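Farnesyltransferase, putative (PDB 3WCA) probably catalyses the magnesium-dependent condensation of two farnesyl diphosphates, with reduction by NAD(P)H, to squalene, the first step towards lanosterol. Local coordinates at residues A[298-302]-A[303-307]. The protein carries 1 engineered substitution. Sequence-based numbering, arbitrary orientation.
Sequences KDVFH and TKVKT
V300 and V305 meet methyl to methyl where the chain leaves a short 3-10 turn, residues 298-301, and runs on in extended form. Each touches through CG2, with the two CG2 atoms 4.0 Å apart and the two valines set roughly perpendicular. With CG1 of V305 trans to the backbone N (chi1 174°), CG2 lies beside that N and turns back onto the 3-10 segment, where it also lies 4.2 Å from CB of D299. This is the compact half of the contact: V300 is buried and V305 partly so.

The other side, around H302 and T303, is exposed to solvent and held by weak bonds. D299 O is the backbone hub here. It accepts the amide of H302, closing a 3-10 hydrogen bond, and more weakly that of T303, with T303 N 3.2 Å from D299 O and an N-H...O angle of only 122°. CG of H302 stands between its backbone N and carbonyl carbon, which folds the ring back over the turn; D299 O sits centrally over one face, 3.7 Å from the ring plane. H302 NE2 gives a weak hydrogen bond to D299 OD1 (3.2 Å, 129°), which would help to fix the ring's rotation. T303 extends alongside the histidine; its CG2 lies 3.7 Å from H302 ND1 and 3.4 Å from D299 O.

This is structural packing in a helix-to-helix link of the largely helical squalene/phytoene synthase fold, joining helix 274-294 to helix 309-318, with the V305 side chain about 13 Å from the bound farnesyl thiodiphosphate. V300 packs on V294 of helix 274-294 and L250 of helix 243-258, V305 rests on L293, and F301 reaches A246 and L250 of helix 243-258.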
loop_
_atom_site.group_PDB
_atom_site.type_symbol
_atom_site.label_atom_id
_atom_site.label_comp_id
_atom_site.label_asym_id
_atom_site.label_seq_id
_atom_site.Cartn_x
_atom_site.Cartn_y
_atom_site.Cartn_z
ATOM N N LYS A 298 -9.223 9.610 18.328
ATOM C CA LYS A 298 -8.470 8.894 19.348
ATOM C C LYS A 298 -8.767 7.395 19.436
ATOM O O LYS A 298 -8.060 6.653 20.119
ATOM C CB LYS A 298 -8.644 9.582 20.718
ATOM C CG LYS A 298 -9.632 8.956 21.660
ATOM C CD LYS A 298 -11.050 9.357 21.347
ATOM C CE LYS A 298 -11.974 8.889 22.459
ATOM N NZ LYS A 298 -11.570 9.463 23.769
ATOM N N ASP A 299 -9.792 6.945 18.724
ATOM C CA ASP A 299 -10.152 5.531 18.719
ATOM C C ASP A 299 -9.060 4.733 18.031
ATOM O O ASP A 299 -8.920 3.534 18.244
ATOM C CB ASP A 299 -11.478 5.300 17.982
ATOM C CG ASP A 299 -12.682 5.810 18.760
ATOM O OD1 ASP A 299 -12.579 5.914 19.997
ATOM O OD2 ASP A 299 -13.736 6.085 18.138
ATOM N N VAL A 300 -8.292 5.414 17.194
ATOM C CA VAL A 300 -7.194 4.791 16.468
ATOM C C VAL A 300 -6.209 4.100 17.418
ATOM O O VAL A 300 -5.532 3.143 17.040
ATOM C CB VAL A 300 -6.433 5.867 15.632
ATOM C CG1 VAL A 300 -5.114 5.321 15.119
ATOM C CG2 VAL A 300 -7.313 6.335 14.468
ATOM N N PHE A 301 -6.146 4.564 18.661
ATOM C CA PHE A 301 -5.194 3.993 19.597
ATOM C C PHE A 301 -5.663 2.811 20.428
ATOM O O PHE A 301 -4.966 2.387 21.349
ATOM C CB PHE A 301 -4.622 5.105 20.472
ATOM C CG PHE A 301 -3.821 6.115 19.691
ATOM C CD1 PHE A 301 -2.575 5.786 19.185
ATOM C CD2 PHE A 301 -4.348 7.369 19.397
ATOM C CE1 PHE A 301 -1.866 6.695 18.392
ATOM C CE2 PHE A 301 -3.644 8.281 18.604
ATOM C CZ PHE A 301 -2.405 7.939 18.102
ATOM N N HIS A 302 -6.824 2.260 20.092
ATOM C CA HIS A 302 -7.324 1.089 20.798
ATOM C C HIS A 302 -8.174 0.161 19.913
ATOM O O HIS A 302 -8.722 -0.828 20.391
ATOM C CB HIS A 302 -8.103 1.503 22.053
ATOM C CG HIS A 302 -9.385 2.221 21.769
ATOM N ND1 HIS A 302 -10.429 1.637 21.083
ATOM C CD2 HIS A 302 -9.807 3.460 22.115
ATOM C CE1 HIS A 302 -11.440 2.486 21.020
ATOM N NE2 HIS A 302 -11.089 3.599 21.639
ATOM N N THR A 303 -8.270 0.469 18.622
ATOM C CA THR A 303 -9.032 -0.373 17.707
ATOM C C THR A 303 -8.812 0.023 16.254
ATOM O O THR A 303 -8.234 1.076 15.974
ATOM C CB THR A 303 -10.535 -0.289 17.980
ATOM O OG1 THR A 303 -11.200 -1.354 17.285
ATOM C CG2 THR A 303 -11.081 1.028 17.484
ATOM N N LYS A 304 -9.284 -0.812 15.327
ATOM C CA LYS A 304 -9.143 -0.506 13.909
ATOM C C LYS A 304 -10.334 0.292 13.416
ATOM O O LYS A 304 -11.470 -0.164 13.496
ATOM C CB LYS A 304 -9.046 -1.768 13.053
ATOM C CG LYS A 304 -8.776 -1.425 11.587
ATOM C CD LYS A 304 -9.126 -2.532 10.627
ATOM C CE LYS A 304 -8.218 -3.725 10.768
ATOM N NZ LYS A 304 -8.554 -4.725 9.712
ATOM N N VAL A 305 -10.069 1.481 12.897
ATOM C CA VAL A 305 -11.124 2.332 12.374
ATOM C C VAL A 305 -11.343 1.956 10.901
ATOM O O VAL A 305 -10.401 1.945 10.102
ATOM C CB VAL A 305 -10.727 3.814 12.526
ATOM C CG1 VAL A 305 -11.744 4.711 11.850
ATOM C CG2 VAL A 305 -10.627 4.158 14.021
ATOM N N LYS A 306 -12.588 1.625 10.561
ATOM C CA LYS A 306 -12.952 1.208 9.208
ATOM C C LYS A 306 -14.193 1.895 8.662
ATOM O O LYS A 306 -15.078 2.287 9.416
ATOM C CB LYS A 306 -13.204 -0.302 9.169
ATOM C CG LYS A 306 -11.954 -1.150 8.997
ATOM C CD LYS A 306 -12.290 -2.475 8.316
ATOM C CE LYS A 306 -11.154 -2.920 7.388
ATOM N NZ LYS A 306 -10.877 -1.901 6.317
ATOM N N THR A 307 -14.257 2.024 7.340
ATOM C CA THR A 307 -15.408 2.634 6.695
ATOM C C THR A 307 -16.536 1.613 6.748
ATOM O O THR A 307 -16.324 0.445 7.054
ATOM C CB THR A 307 -15.120 2.960 5.217
ATOM O OG1 THR A 307 -14.944 1.741 4.483
ATOM C CG2 THR A 307 -13.852 3.802 5.095
#